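Local coordinates for protein-tyrosine-phosphatase (Shewanella sp., PDB 2Z72) that removes phosphate from phosphotyrosine as a cold-active enzyme, probably with the two-zinc chemistry of the calcineurin-like phosphoesterase family, at residues A[56-61]-A[132-137]; A[125-130]-A[184-189]; A[225-230]-A[243-248]. All blocks are in the same frame, centred on the assembly; numbering follows the deposited sequence.

Contact 1 (A[56-61]-A[132-137]); sequences SSEIKQ and LDQQAR
Gln61 OE1 takes two N-H groups of the Arg137 guanidinium at once, NH1 at 2.8 Å from Gln61 OE1 and NH2 at 2.9 Å. The oxygen lies in the guanidinium plane, whereas both nitrogens reach it from one face of the Gln61 amide. The Arg137 side chain gets there by running extended from CG to NE. The Glu58 contacts hold for the conformer described, one of two deposited. Glu58 CB covers one face of the guanidinium, 3.4 Å from the plane over its centre. Glu58 OE2 is 3.2 Å from Arg137 NE but well out of the guanidinium plane, a salt bridge of charge alone. The same oxygen accepts a nearly straight bond from Gln134 NE2 (2.9 Å, N-H...O angle 169°), arriving from above the carboxylate plane. A chi2 of 66° bends the Gln134 chain and brings CD toward the loop; one water joins Gln134 OE1 to Ser57 N. Beside these polar groups Ile59 packs on the helix, CG2 lying 3.6 Å from Gln134 CA and CB 3.6 Å from Asp133 OD2. Asp133 OD2 is held by Trp190 NE1 and Lys194 NZ, while a water with more acceptors in reach than protons lies between Asp133 OD1 and Ile59 O. The type I turn Glu58-Gln61, between strands 53-54 and 66-67, is thus fastened to the C-terminal part of helix 122-138, and Trp190 of helix 186-192 also packs against Ile59.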
loop_
_atom_site.group_PDB
_atom_site.type_symbol
_atom_site.label_atom_id
_atom_site.label_comp_id
_atom_site.label_asym_id
_atom_site.label_seq_id
_atom_site.Cartn_x
_atom_site.Cartn_y
_atom_site.Cartn_z
ATOM N N SER A 56 4.974 0.714 -17.446
ATOM C CA SER A 56 3.731 1.414 -17.752
ATOM C C SER A 56 3.997 2.836 -18.162
ATOM O O SER A 56 4.780 3.499 -17.498
ATOM C CB SER A 56 2.961 1.425 -16.423
ATOM O OG SER A 56 1.592 1.633 -16.610
ATOM N N SER A 57 3.302 3.344 -19.148
ATOM C CA SER A 57 3.311 4.739 -19.527
ATOM C C SER A 57 2.210 5.529 -18.838
ATOM O O SER A 57 2.056 6.709 -19.139
ATOM C CB SER A 57 3.197 4.829 -21.072
ATOM O OG SER A 57 1.928 4.341 -21.510
ATOM N N GLU A 58 1.329 5.065 -17.972
ATOM C CA GLU A 58 0.174 5.640 -17.346
ATOM C C GLU A 58 0.157 5.567 -15.803
ATOM O O GLU A 58 -0.321 6.563 -15.253
ATOM C CB GLU A 58 -1.154 4.971 -17.784
ATOM C CG GLU A 58 -1.307 4.493 -19.192
ATOM C CD GLU A 58 -2.463 3.651 -19.603
ATOM O OE1 GLU A 58 -2.772 3.409 -20.802
ATOM O OE2 GLU A 58 -3.206 3.097 -18.777
ATOM N N ILE A 59 0.567 4.528 -15.055
ATOM C CA ILE A 59 0.211 4.351 -13.660
ATOM C C ILE A 59 1.052 5.185 -12.709
ATOM O O ILE A 59 0.769 5.192 -11.525
ATOM C CB ILE A 59 0.248 2.869 -13.225
ATOM C CG1 ILE A 59 1.667 2.315 -13.330
ATOM C CG2 ILE A 59 -0.714 2.072 -14.033
ATOM C CD1 ILE A 59 1.819 0.902 -12.798
ATOM N N LYS A 60 2.059 5.901 -13.237
ATOM C CA LYS A 60 2.775 6.866 -12.426
ATOM C C LYS A 60 2.107 8.249 -12.456
ATOM O O LYS A 60 2.606 9.174 -11.790
ATOM C CB LYS A 60 4.251 6.966 -12.781
ATOM C CG LYS A 60 4.953 5.604 -12.745
ATOM C CD LYS A 60 6.466 5.588 -12.878
ATOM C CE LYS A 60 6.861 5.948 -14.256
ATOM N NZ LYS A 60 8.357 5.839 -14.515
ATOM N N GLN A 61 0.982 8.407 -13.131
ATOM C CA GLN A 61 0.199 9.644 -13.058
ATOM C C GLN A 61 -0.426 9.762 -11.673
ATOM O O GLN A 61 -0.972 8.806 -11.145
ATOM C CB GLN A 61 -0.855 9.599 -14.138
ATOM C CG GLN A 61 -0.361 9.628 -15.549
ATOM C CD GLN A 61 -1.408 9.325 -16.617
ATOM O OE1 GLN A 61 -2.555 8.966 -16.285
ATOM N NE2 GLN A 61 -0.967 9.368 -17.846
ATOM N N LEU A 132 -0.807 -4.980 -11.235
ATOM C CA LEU A 132 -2.249 -4.951 -10.942
ATOM C C LEU A 132 -2.784 -3.560 -11.166
ATOM O O LEU A 132 -3.939 -3.392 -11.635
ATOM C CB LEU A 132 -2.405 -5.434 -9.498
ATOM C CG LEU A 132 -3.803 -5.942 -9.239
ATOM C CD1 LEU A 132 -3.985 -7.345 -9.860
ATOM C CD2 LEU A 132 -4.083 -6.007 -7.758
ATOM N N ASP A 133 -2.023 -2.528 -10.807
ATOM C CA ASP A 133 -2.417 -1.127 -11.028
ATOM C C ASP A 133 -2.740 -0.925 -12.489
ATOM O O ASP A 133 -3.808 -0.400 -12.871
ATOM C CB ASP A 133 -1.266 -0.281 -10.480
ATOM C CG ASP A 133 -1.430 1.223 -10.336
ATOM O OD1 ASP A 133 -2.490 1.774 -10.750
ATOM O OD2 ASP A 133 -0.471 1.840 -9.829
ATOM N N GLN A 134 -1.843 -1.326 -13.400
ATOM C CA GLN A 134 -2.061 -1.190 -14.814
ATOM C C GLN A 134 -3.248 -2.025 -15.281
ATOM O O GLN A 134 -4.084 -1.530 -16.056
ATOM C CB GLN A 134 -0.795 -1.537 -15.602
ATOM C CG GLN A 134 -1.017 -1.358 -17.100
ATOM C CD GLN A 134 -1.256 0.100 -17.522
ATOM O OE1 GLN A 134 -0.358 0.905 -17.532
ATOM N NE2 GLN A 134 -2.450 0.498 -17.877
ATOM N N GLN A 135 -3.338 -3.278 -14.841
ATOM C CA GLN A 135 -4.423 -4.119 -15.277
ATOM C C GLN A 135 -5.804 -3.590 -14.834
ATOM O O GLN A 135 -6.760 -3.680 -15.602
ATOM C CB GLN A 135 -4.232 -5.547 -14.744
ATOM C CG GLN A 135 -3.028 -6.256 -15.372
ATOM C CD GLN A 135 -2.800 -7.615 -14.755
ATOM O OE1 GLN A 135 -3.279 -7.895 -13.653
ATOM N NE2 GLN A 135 -2.080 -8.482 -15.469
ATOM N N ALA A 136 -5.861 -3.073 -13.607
ATOM C CA ALA A 136 -7.118 -2.529 -13.101
ATOM C C ALA A 136 -7.533 -1.339 -13.992
ATOM O O ALA A 136 -8.675 -1.261 -14.416
ATOM C CB ALA A 136 -7.000 -2.139 -11.665
ATOM N N ARG A 137 -6.591 -0.460 -14.282
ATOM C CA ARG A 137 -6.890 0.668 -15.152
ATOM C C ARG A 137 -7.393 0.214 -16.489
ATOM O O ARG A 137 -8.364 0.752 -17.017
ATOM C CB ARG A 137 -5.643 1.583 -15.260
ATOM C CG ARG A 137 -5.887 2.851 -16.019
ATOM C CD ARG A 137 -4.763 3.844 -15.898
ATOM N NE ARG A 137 -4.901 4.963 -16.822
ATOM C CZ ARG A 137 -4.256 6.105 -16.683
ATOM N NH1 ARG A 137 -3.461 6.343 -15.651
ATOM N NH2 ARG A 137 -4.396 7.088 -17.568
HETATM O O HOH W 1 1.019 1.548 -20.131
HETATM O O HOH W 2 -1.995 4.499 -10.917
#

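Contact 2 (A[125-130]-A[184-189]); sequences VLWFMY and DTEIGQ
Buried helix-to-helix packing, closed at one side by a tyrosine-carboxylate hydrogen bond, joins the N-terminal half of helix 122-138 to the first turn of helix 186-192. Ile187 is the main apolar contact residue, touching Leu126, Trp127 and Tyr130. Its CD1 stands over the six-membered ring of Trp127, 3.6 Å from the centroid and only 4° off the ring normal, a CH-pi contact. With chi1 at -66°, CG1 of Ile187 is anti to the carbonyl carbon and lies over the same face, 3.7 Å from Trp127 CZ2. The other branch, CG2, anti to the backbone N, meets Leu126 CD1 at 4.1 Å. Trp127 in turn sets CZ3 over the centre of the Tyr130 ring, the rim of the tryptophan abutting the face of the tyrosine. Beyond it, Tyr130 OH donates to Glu186 OE1 at 2.6 Å, a short bond that meets the carboxylate on its anti side, 27° out of plane. Tyr130 OH also accepts from Ser56 N, and Glu186 OE2 forms a salt bridge with Lys60 NZ and a hydrogen bond with Thr15 OG1, so both buried polar groups have further partners; the nearby ammonium would be expected to keep Glu186 ionised. Trp127 NE1 donates to Pro11 O. Thr185 is the N-cap of the second helix, its OG1 accepting from Gly188 N at 2.9 Å. Helix 122-138 is the helix of a beta-alpha-beta crossover between the parallel strands 108-111 and 142-145 of the calcineurin-like phosphoesterase domain, and helix 186-192 packs on it.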
loop_
_atom_site.group_PDB
_atom_site.type_symbol
_atom_site.label_atom_id
_atom_site.label_comp_id
_atom_site.label_asym_id
_atom_site.label_seq_id
_atom_site.Cartn_x
_atom_site.Cartn_y
_atom_site.Cartn_z
ATOM N N VAL A 125 5.903 -8.436 -4.126
ATOM C CA VAL A 125 4.703 -7.661 -3.860
ATOM C C VAL A 125 4.679 -6.404 -4.661
ATOM O O VAL A 125 3.640 -6.046 -5.279
ATOM C CB VAL A 125 4.521 -7.366 -2.361
ATOM C CG1 VAL A 125 3.233 -6.558 -2.178
ATOM C CG2 VAL A 125 4.446 -8.646 -1.550
ATOM N N LEU A 126 5.786 -5.654 -4.694
ATOM C CA LEU A 126 5.791 -4.383 -5.400
ATOM C C LEU A 126 5.484 -4.546 -6.864
ATOM O O LEU A 126 4.628 -3.845 -7.437
ATOM C CB LEU A 126 7.151 -3.693 -5.177
ATOM C CG LEU A 126 7.413 -3.123 -3.777
ATOM C CD1 LEU A 126 8.873 -2.780 -3.632
ATOM C CD2 LEU A 126 6.590 -1.869 -3.492
ATOM N N TRP A 127 6.178 -5.476 -7.531
ATOM C CA TRP A 127 5.962 -5.622 -8.971
ATOM C C TRP A 127 4.587 -6.203 -9.269
ATOM O O TRP A 127 4.025 -5.896 -10.328
ATOM C CB TRP A 127 7.092 -6.427 -9.635
ATOM C CG TRP A 127 8.369 -5.669 -9.710
ATOM C CD1 TRP A 127 9.530 -5.883 -9.058
ATOM C CD2 TRP A 127 8.573 -4.498 -10.534
ATOM N NE1 TRP A 127 10.447 -4.944 -9.416
ATOM C CE2 TRP A 127 9.902 -4.081 -10.322
ATOM C CE3 TRP A 127 7.786 -3.768 -11.447
ATOM C CZ2 TRP A 127 10.444 -2.977 -10.962
ATOM C CZ3 TRP A 127 8.328 -2.672 -12.077
ATOM C CH2 TRP A 127 9.640 -2.281 -11.842
ATOM N N PHE A 128 4.065 -7.061 -8.413
ATOM C CA PHE A 128 2.732 -7.554 -8.568
ATOM C C PHE A 128 1.747 -6.392 -8.481
ATOM O O PHE A 128 0.834 -6.301 -9.317
ATOM C CB PHE A 128 2.420 -8.613 -7.503
ATOM C CG PHE A 128 0.960 -9.009 -7.464
ATOM C CD1 PHE A 128 0.390 -9.798 -8.437
ATOM C CD2 PHE A 128 0.171 -8.562 -6.432
ATOM C CE1 PHE A 128 -0.949 -10.133 -8.398
ATOM C CE2 PHE A 128 -1.178 -8.897 -6.393
ATOM C CZ PHE A 128 -1.743 -9.706 -7.361
ATOM N N MET A 129 1.904 -5.534 -7.500
ATOM C CA MET A 129 0.964 -4.404 -7.335
ATOM C C MET A 129 1.095 -3.407 -8.469
ATOM O O MET A 129 0.076 -2.800 -8.838
ATOM C CB MET A 129 1.145 -3.774 -5.968
ATOM C CG MET A 129 0.699 -4.617 -4.788
ATOM S SD MET A 129 -0.993 -5.219 -4.895
ATOM C CE MET A 129 -1.868 -3.662 -4.904
ATOM N N TYR A 130 2.293 -3.225 -9.019
ATOM C CA TYR A 130 2.496 -2.354 -10.177
ATOM C C TYR A 130 1.703 -2.905 -11.363
ATOM O O TYR A 130 0.958 -2.212 -12.047
ATOM C CB TYR A 130 3.975 -2.280 -10.405
ATOM C CG TYR A 130 4.497 -1.426 -11.541
ATOM C CD1 TYR A 130 4.407 -1.860 -12.854
ATOM C CD2 TYR A 130 5.100 -0.207 -11.334
ATOM C CE1 TYR A 130 4.877 -1.109 -13.915
ATOM C CE2 TYR A 130 5.619 0.556 -12.366
ATOM C CZ TYR A 130 5.503 0.082 -13.654
ATOM O OH TYR A 130 6.008 0.779 -14.752
ATOM N N ASP A 184 15.118 8.067 -8.805
ATOM C CA ASP A 184 15.719 7.623 -10.031
ATOM C C ASP A 184 15.222 6.231 -10.451
ATOM O O ASP A 184 15.554 5.775 -11.544
ATOM C CB ASP A 184 17.265 7.532 -9.932
ATOM C CG ASP A 184 17.719 6.671 -8.786
ATOM O OD1 ASP A 184 18.584 5.796 -8.970
ATOM O OD2 ASP A 184 17.254 6.856 -7.634
ATOM N N THR A 185 14.479 5.584 -9.561
ATOM C CA THR A 185 14.044 4.248 -9.784
ATOM C C THR A 185 12.592 4.198 -10.240
ATOM O O THR A 185 11.762 5.050 -9.834
ATOM C CB THR A 185 14.214 3.325 -8.541
ATOM O OG1 THR A 185 13.257 3.655 -7.562
ATOM C CG2 THR A 185 15.659 3.422 -8.000
ATOM N N GLU A 186 12.234 3.207 -11.034
ATOM C CA GLU A 186 10.870 3.011 -11.483
ATOM C C GLU A 186 9.898 2.889 -10.318
ATOM O O GLU A 186 8.862 3.583 -10.261
ATOM C CB GLU A 186 10.773 1.775 -12.372
ATOM C CG GLU A 186 9.408 1.527 -12.992
ATOM C CD GLU A 186 8.988 2.552 -14.016
ATOM O OE1 GLU A 186 7.781 2.629 -14.330
ATOM O OE2 GLU A 186 9.833 3.342 -14.473
ATOM N N ILE A 187 10.199 1.999 -9.380
ATOM C CA ILE A 187 9.325 1.802 -8.209
ATOM C C ILE A 187 9.264 3.084 -7.390
ATOM O O ILE A 187 8.176 3.447 -6.920
ATOM C CB ILE A 187 9.750 0.583 -7.401
ATOM C CG1 ILE A 187 9.572 -0.725 -8.165
ATOM C CG2 ILE A 187 9.012 0.556 -6.061
ATOM C CD1 ILE A 187 8.158 -1.075 -8.550
ATOM N N GLY A 188 10.378 3.751 -7.198
ATOM C CA GLY A 188 10.371 4.966 -6.435
ATOM C C GLY A 188 9.539 6.019 -7.087
ATOM O O GLY A 188 8.868 6.808 -6.370
ATOM N N GLN A 189 9.562 6.169 -8.399
ATOM C CA GLN A 189 8.762 7.142 -9.124
ATOM C C GLN A 189 7.280 6.799 -8.975
ATOM O O GLN A 189 6.437 7.695 -8.719
ATOM C CB GLN A 189 9.169 7.132 -10.597
ATOM C CG GLN A 189 10.545 7.707 -10.820
ATOM C CD GLN A 189 11.165 7.304 -12.128
ATOM O OE1 GLN A 189 10.554 6.780 -13.022
ATOM N NE2 GLN A 189 12.474 7.577 -12.215
#

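Contact 3 (A[225-230]-A[243-248]); sequences NALYRA and DLLNFL
A nearly perpendicular helix pair within the calcineurin-like phosphoesterase domain is packed here through leucines, with one tyrosine hydroxyl tying it at the side. The segments 225-230 and 243-248 cross at -92°, their axes 10.8 Å apart at closest approach. The CB of Leu227 is directed toward the partner helix, and the side chain meets three leucines there: its CD1 is 3.5 Å from Leu244 CD2 and 3.9 Å from Leu248 CD1, and its CB is 4.2 Å from Leu245 CD2. The side chains of Leu227 and Leu244 cross at about a right angle, as do those of Leu227 and Leu248. CG anti to the backbone N lets Leu244 CD2 meet Leu227 although the CB bond of Leu244 does not point at the partner. On the next residue, Tyr228 OH donates to Leu248 O at 2.7 Å, with a C=O...O angle of 121° and a tilt of 26° from the carbonyl plane. That oxygen lies at the edge of the tyrosine ring, in its plane. Leu248 also lends the ring its side chain, CB reaching to 3.7 Å from Tyr228 CZ, so a single residue provides both the acceptor and the apolar packing. Around the pair, the Tyr228 ring meets Phe249, the last residue of helix 243-249, while Asn225 bonds to Thr196 N and Ile197 O, so helix 221-231 lies against the start of strand 197-200.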
loop_
_atom_site.group_PDB
_atom_site.type_symbol
_atom_site.label_atom_id
_atom_site.label_comp_id
_atom_site.label_asym_id
_atom_site.label_seq_id
_atom_site.Cartn_x
_atom_site.Cartn_y
_atom_site.Cartn_z
ATOM N N ASN A 225 -2.054 15.186 0.935
ATOM C CA ASN A 225 -1.499 14.265 -0.057
ATOM C C ASN A 225 -0.383 14.936 -0.852
ATOM O O ASN A 225 0.617 14.276 -1.179
ATOM C CB ASN A 225 -2.586 13.721 -0.984
ATOM C CG ASN A 225 -3.435 12.698 -0.314
ATOM O OD1 ASN A 225 -2.934 11.833 0.451
ATOM N ND2 ASN A 225 -4.747 12.717 -0.510
ATOM N N ALA A 226 -0.519 16.211 -1.185
ATOM C CA ALA A 226 0.518 16.911 -1.879
ATOM C C ALA A 226 1.752 17.110 -1.012
ATOM O O ALA A 226 2.901 16.971 -1.489
ATOM C CB ALA A 226 -0.030 18.287 -2.357
ATOM N N LEU A 227 1.563 17.461 0.260
ATOM C CA LEU A 227 2.743 17.594 1.145
ATOM C C LEU A 227 3.454 16.273 1.341
ATOM O O LEU A 227 4.711 16.272 1.417
ATOM C CB LEU A 227 2.268 18.157 2.486
ATOM C CG LEU A 227 1.959 19.644 2.515
ATOM C CD1 LEU A 227 1.331 20.021 3.848
ATOM C CD2 LEU A 227 3.233 20.451 2.306
ATOM N N TYR A 228 2.706 15.183 1.412
ATOM C CA TYR A 228 3.349 13.875 1.548
ATOM C C TYR A 228 4.209 13.580 0.307
ATOM O O TYR A 228 5.346 13.112 0.453
ATOM C CB TYR A 228 2.310 12.816 1.717
ATOM C CG TYR A 228 1.732 12.646 3.105
ATOM C CD1 TYR A 228 0.375 12.689 3.398
ATOM C CD2 TYR A 228 2.580 12.361 4.181
ATOM C CE1 TYR A 228 -0.117 12.532 4.625
ATOM C CE2 TYR A 228 2.085 12.147 5.448
ATOM C CZ TYR A 228 0.728 12.226 5.675
ATOM O OH TYR A 228 0.179 11.994 6.927
ATOM N N ARG A 229 3.708 13.846 -0.888
ATOM C CA ARG A 229 4.498 13.583 -2.065
ATOM C C ARG A 229 5.732 14.477 -2.103
ATOM O O ARG A 229 6.808 14.047 -2.533
ATOM C CB ARG A 229 3.654 13.791 -3.331
ATOM C CG ARG A 229 2.729 12.627 -3.648
ATOM C CD ARG A 229 2.018 12.770 -4.959
ATOM N NE ARG A 229 0.909 13.746 -4.904
ATOM C CZ ARG A 229 -0.309 13.443 -4.513
ATOM N NH1 ARG A 229 -0.644 12.246 -4.165
ATOM N NH2 ARG A 229 -1.249 14.385 -4.505
ATOM N N ALA A 230 5.595 15.737 -1.723
ATOM C CA ALA A 230 6.673 16.700 -1.830
ATOM C C ALA A 230 7.748 16.530 -0.792
ATOM O O ALA A 230 8.863 17.042 -0.988
ATOM C CB ALA A 230 6.109 18.140 -1.769
ATOM N N ASP A 243 6.125 22.325 11.709
ATOM C CA ASP A 243 5.053 21.839 12.567
ATOM C C ASP A 243 4.093 20.945 11.839
ATOM O O ASP A 243 3.658 19.913 12.354
ATOM C CB ASP A 243 4.417 23.150 13.048
ATOM C CG ASP A 243 3.149 23.072 13.844
ATOM O OD1 ASP A 243 3.094 22.096 14.637
ATOM O OD2 ASP A 243 2.248 23.921 13.697
ATOM N N LEU A 244 3.755 21.354 10.613
ATOM C CA LEU A 244 2.743 20.584 9.895
ATOM C C LEU A 244 3.292 19.276 9.368
ATOM O O LEU A 244 2.607 18.231 9.481
ATOM C CB LEU A 244 2.193 21.439 8.763
ATOM C CG LEU A 244 1.184 20.775 7.846
ATOM C CD1 LEU A 244 0.009 20.222 8.608
ATOM C CD2 LEU A 244 0.644 21.773 6.801
ATOM N N LEU A 245 4.500 19.306 8.806
ATOM C CA LEU A 245 5.111 18.065 8.367
ATOM C C LEU A 245 5.329 17.122 9.542
ATOM O O LEU A 245 5.192 15.893 9.386
ATOM C CB LEU A 245 6.423 18.327 7.610
ATOM C CG LEU A 245 6.290 19.074 6.301
ATOM C CD1 LEU A 245 7.662 19.302 5.669
ATOM C CD2 LEU A 245 5.319 18.397 5.336
ATOM N N ASN A 246 5.695 17.663 10.688
ATOM C CA ASN A 246 5.922 16.841 11.871
ATOM C C ASN A 246 4.662 16.072 12.248
ATOM O O ASN A 246 4.648 14.877 12.479
ATOM C CB ASN A 246 6.426 17.761 12.973
ATOM C CG ASN A 246 6.828 17.003 14.220
ATOM O OD1 ASN A 246 6.113 16.080 14.640
ATOM N ND2 ASN A 246 7.948 17.353 14.832
ATOM N N PHE A 247 3.541 16.790 12.243
ATOM C CA PHE A 247 2.226 16.135 12.432
ATOM C C PHE A 247 1.994 15.037 11.424
ATOM O O PHE A 247 1.669 13.911 11.745
ATOM C CB PHE A 247 1.074 17.147 12.316
ATOM C CG PHE A 247 -0.256 16.452 12.294
ATOM C CD1 PHE A 247 -1.096 16.556 11.193
ATOM C CD2 PHE A 247 -0.663 15.659 13.335
ATOM C CE1 PHE A 247 -2.285 15.888 11.139
ATOM C CE2 PHE A 247 -1.869 14.998 13.326
ATOM C CZ PHE A 247 -2.675 15.085 12.226
ATOM N N LEU A 248 2.120 15.355 10.134
ATOM C CA LEU A 248 1.787 14.435 9.074
ATOM C C LEU A 248 2.632 13.179 9.086
ATOM O O LEU A 248 2.142 12.095 8.749
ATOM C CB LEU A 248 1.849 15.138 7.699
ATOM C CG LEU A 248 0.753 16.162 7.418
ATOM C CD1 LEU A 248 1.069 16.899 6.108
ATOM C CD2 LEU A 248 -0.589 15.449 7.353
#

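In the fold
Contacts 1 and 2 share helix 122-138 and touch each other, their centres 11 Å apart. Lys60 NZ lies 2.8 Å from Gln189 OE1, a probable hydrogen bond, and Ile59 CD1 packs on Tyr130 O, so the loop 56-61 reaches both helices of contact 2. Contact 3 stands apart, with centres 25 Å from contact 1 and 22 Å from contact 2, and nearest atoms about 8 Å away from each. None of the three contains a zinc ligand: the metals are held by Asp78, His80, Asn149, His207 and His286, with Asp114 bridging the two zinc ions. The side chains of Leu126 and Tyr228 come to about 13 and 12 Å from a bound zinc ion.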